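Local coordinates for enoyl-CoA hydratase/carnithine racemase (Thermus thermophilus JL-18, PDB 6SL9) that acts as the crotonase-fold isomerase PaaG, which forms oxepin-CoA in bacterial phenylacetic acid catabolism and in secondary metabolism linked to tropodithietic acid, at the interface of chains A and B. Coordinates in Å, arbitrary orientation; residue numbers count along the deposited sequence, not the author numbering. Chains: chain A/B, Enoyl-CoA hydratase/carnithine racemase.

The interface of chains A and B. Residues chain A 77, 81, 132, 135-138, 140; chain B 204, 208, 227, 230-231, 234-235, 240.
In the deposited trimer of this crotonase-family enzyme, an amide side chain from the C-terminal helices of one subunit reads the backbone of its neighbour's 136–140 loop. B:Gln231, on helix 220-235, has CG anti to its backbone N (chi1 -165°) and bends at chi2, bringing the amide alongside A:Val138. B:Gln231 OE1 accepts the A:Val138 N-H on a lone pair at 2.9 Å. B:Gln231 NE2 gives one hydrogen to A:Val138 O at 2.8 Å, above that carbonyl's plane. The other hydrogen of B:Gln231 NE2 points nearly straight at A:Asp140 OD2, 2.9 Å away, in the amide plane but above that of the carboxylate, so three bonds fix the amide's rotation. An alanine here removes the amide and these bonds, and would probably loosen the loop against the helix.

B:His240 bridges with both ring nitrogens: B:His240 ND1 donates in the ring plane to A:Ile135 O (2.8 Å, 168° at H). B:His240 NE2 shares a hydrogen bond with A:Tyr77 OH, tip to tip at 2.8 Å. ND1 is thus probably protonated, and a neutral imidazole would be likely to accept from the phenol, although the structure alone does not show which partner donates. The two rings meet edge-to-face, their planes 74° apart.

Apolar contacts fill in around these bonds. A:Leu137 CD2 lies over one face of the B:His240 imidazole, 3.7 Å from its centroid, and A:Leu81 CD1 rests on B:Gln231 CB.

Water 1 links A:Leu137 O to B:Thr208 OG1, whose own hydrogen goes to B:Ala204 O within helix 202-214.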
loop_
_atom_site.group_PDB
_atom_site.type_symbol
_atom_site.label_atom_id
_atom_site.label_comp_id
_atom_site.label_asym_id
_atom_site.label_seq_id
_atom_site.Cartn_x
_atom_site.Cartn_y
_atom_site.Cartn_z
ATOM N N TYR A 77 -10.323 -4.181 -27.723
ATOM C CA TYR A 77 -9.329 -4.540 -26.704
ATOM C C TYR A 77 -9.929 -5.398 -25.594
ATOM O O TYR A 77 -9.188 -6.137 -24.947
ATOM C CB TYR A 77 -8.628 -3.316 -26.166
ATOM C CG TYR A 77 -7.798 -2.671 -27.244
ATOM C CD1 TYR A 77 -7.238 -3.381 -28.305
ATOM C CD2 TYR A 77 -7.672 -1.325 -27.286
ATOM C CE1 TYR A 77 -6.489 -2.728 -29.263
ATOM C CE2 TYR A 77 -6.885 -0.651 -28.184
ATOM C CZ TYR A 77 -6.340 -1.363 -29.198
ATOM O OH TYR A 77 -5.633 -0.708 -30.146
ATOM N N LEU A 81 -7.803 -8.630 -24.556
ATOM C CA LEU A 81 -7.325 -8.823 -23.176
ATOM C C LEU A 81 -8.015 -9.988 -22.504
ATOM O O LEU A 81 -7.342 -10.754 -21.803
ATOM C CB LEU A 81 -7.433 -7.509 -22.388
ATOM C CG LEU A 81 -6.429 -6.422 -22.800
ATOM C CD1 LEU A 81 -6.842 -5.104 -22.149
ATOM C CD2 LEU A 81 -4.991 -6.768 -22.439
ATOM N N PHE A 132 1.043 3.759 -21.605
ATOM C CA PHE A 132 -0.336 3.590 -22.120
ATOM C C PHE A 132 -0.999 4.950 -22.357
ATOM O O PHE A 132 -1.677 5.127 -23.408
ATOM C CB PHE A 132 -1.188 2.783 -21.130
ATOM C CG PHE A 132 -0.773 1.334 -21.059
ATOM C CD1 PHE A 132 -1.244 0.446 -21.985
ATOM C CD2 PHE A 132 0.000 0.849 -20.005
ATOM C CE1 PHE A 132 -0.936 -0.883 -21.909
ATOM C CE2 PHE A 132 0.297 -0.509 -19.918
ATOM C CZ PHE A 132 -0.169 -1.342 -20.877
ATOM N N ILE A 135 -0.775 6.980 -25.694
ATOM C CA ILE A 135 -1.636 6.608 -26.849
ATOM C C ILE A 135 -3.112 6.522 -26.453
ATOM O O ILE A 135 -3.940 5.975 -27.189
ATOM C CB ILE A 135 -1.120 5.364 -27.567
ATOM C CG1 ILE A 135 -1.131 4.110 -26.700
ATOM C CG2 ILE A 135 0.256 5.612 -28.160
ATOM C CD1 ILE A 135 -0.856 2.802 -27.444
ATOM N N GLY A 136 -3.469 7.211 -25.361
ATOM C CA GLY A 136 -4.886 7.310 -24.969
ATOM C C GLY A 136 -5.485 6.042 -24.371
ATOM O O GLY A 136 -6.693 5.894 -24.394
ATOM N N LEU A 137 -4.623 5.200 -23.783
ATOM C CA LEU A 137 -5.086 3.935 -23.185
ATOM C C LEU A 137 -4.887 3.951 -21.680
ATOM O O LEU A 137 -4.223 4.820 -21.136
ATOM C CB LEU A 137 -4.333 2.787 -23.851
ATOM C CG LEU A 137 -4.640 2.502 -25.326
ATOM C CD1 LEU A 137 -3.939 1.217 -25.759
ATOM C CD2 LEU A 137 -6.145 2.367 -25.610
ATOM N N VAL A 138 -5.481 2.957 -21.054
ATOM C CA VAL A 138 -5.336 2.726 -19.597
ATOM C C VAL A 138 -4.293 1.658 -19.335
ATOM O O VAL A 138 -3.948 0.881 -20.244
ATOM C CB VAL A 138 -6.689 2.308 -18.991
ATOM C CG1 VAL A 138 -7.789 3.294 -19.296
ATOM C CG2 VAL A 138 -7.094 0.879 -19.369
ATOM N N ASP A 140 -2.906 -1.883 -18.575
ATOM C CA ASP A 140 -3.442 -3.245 -18.690
ATOM C C ASP A 140 -2.380 -4.257 -18.303
ATOM O O ASP A 140 -1.284 -3.911 -17.844
ATOM C CB ASP A 140 -4.141 -3.453 -20.046
ATOM C CG ASP A 140 -3.258 -3.578 -21.276
ATOM O OD1 ASP A 140 -2.086 -4.027 -21.150
ATOM O OD2 ASP A 140 -3.765 -3.217 -22.370
ATOM N N ALA B 204 -8.791 8.569 -21.123
ATOM C CA ALA B 204 -7.792 7.664 -20.549
ATOM C C ALA B 204 -7.542 8.075 -19.106
ATOM O O ALA B 204 -7.449 7.222 -18.232
ATOM C CB ALA B 204 -6.541 7.653 -21.356
ATOM N N THR B 208 -8.449 5.498 -16.076
ATOM C CA THR B 208 -7.313 5.153 -15.200
ATOM C C THR B 208 -7.671 5.434 -13.749
ATOM O O THR B 208 -7.361 4.612 -12.865
ATOM C CB THR B 208 -6.041 5.874 -15.650
ATOM O OG1 THR B 208 -5.724 5.464 -16.979
ATOM C CG2 THR B 208 -4.870 5.571 -14.768
ATOM N N GLU B 227 -9.704 -4.198 -16.277
ATOM C CA GLU B 227 -8.769 -3.656 -17.274
ATOM C C GLU B 227 -9.263 -3.938 -18.693
ATOM O O GLU B 227 -9.231 -3.064 -19.571
ATOM C CB GLU B 227 -7.375 -4.213 -17.059
ATOM C CG GLU B 227 -6.605 -3.674 -15.876
ATOM C CD GLU B 227 -5.239 -4.304 -15.617
ATOM O OE1 GLU B 227 -4.477 -3.835 -14.722
ATOM O OE2 GLU B 227 -4.951 -5.313 -16.317
ATOM N N LEU B 230 -12.358 -1.642 -19.468
ATOM C CA LEU B 230 -12.064 -0.209 -19.623
ATOM C C LEU B 230 -11.121 0.018 -20.791
ATOM O O LEU B 230 -11.243 1.036 -21.449
ATOM C CB LEU B 230 -11.559 0.334 -18.289
ATOM C CG LEU B 230 -12.538 0.224 -17.094
ATOM C CD1 LEU B 230 -12.005 0.935 -15.867
ATOM C CD2 LEU B 230 -13.938 0.743 -17.420
ATOM N N GLN B 231 -10.163 -0.882 -21.010
ATOM C CA GLN B 231 -9.331 -0.733 -22.210
ATOM C C GLN B 231 -10.187 -0.868 -23.466
ATOM O O GLN B 231 -9.894 -0.181 -24.471
ATOM C CB GLN B 231 -8.211 -1.752 -22.242
ATOM C CG GLN B 231 -7.101 -1.461 -23.245
ATOM C CD GLN B 231 -6.247 -0.306 -22.753
ATOM O OE1 GLN B 231 -6.708 0.857 -22.643
ATOM N NE2 GLN B 231 -5.040 -0.662 -22.341
ATOM N N ALA B 234 -11.495 2.592 -23.835
ATOM C CA ALA B 234 -10.444 3.538 -24.249
ATOM C C ALA B 234 -10.035 3.304 -25.724
ATOM O O ALA B 234 -9.800 4.251 -26.480
ATOM C CB ALA B 234 -9.227 3.443 -23.352
ATOM N N GLY B 235 -10.046 2.068 -26.172
ATOM C CA GLY B 235 -9.629 1.692 -27.522
ATOM C C GLY B 235 -10.601 2.195 -28.568
ATOM O O GLY B 235 -10.193 2.291 -29.727
ATOM N N HIS B 240 -7.609 7.544 -28.892
ATOM C CA HIS B 240 -6.689 6.415 -29.092
ATOM C C HIS B 240 -6.235 6.352 -30.549
ATOM O O HIS B 240 -5.044 6.095 -30.808
ATOM C CB HIS B 240 -7.369 5.128 -28.626
ATOM C CG HIS B 240 -6.516 3.952 -28.989
ATOM N ND1 HIS B 240 -5.202 3.846 -28.577
ATOM C CD2 HIS B 240 -6.764 2.839 -29.738
ATOM C CE1 HIS B 240 -4.696 2.738 -29.081
ATOM N NE2 HIS B 240 -5.605 2.080 -29.756
HETATM O O HOH W 1 -3.249 5.497 -18.549
#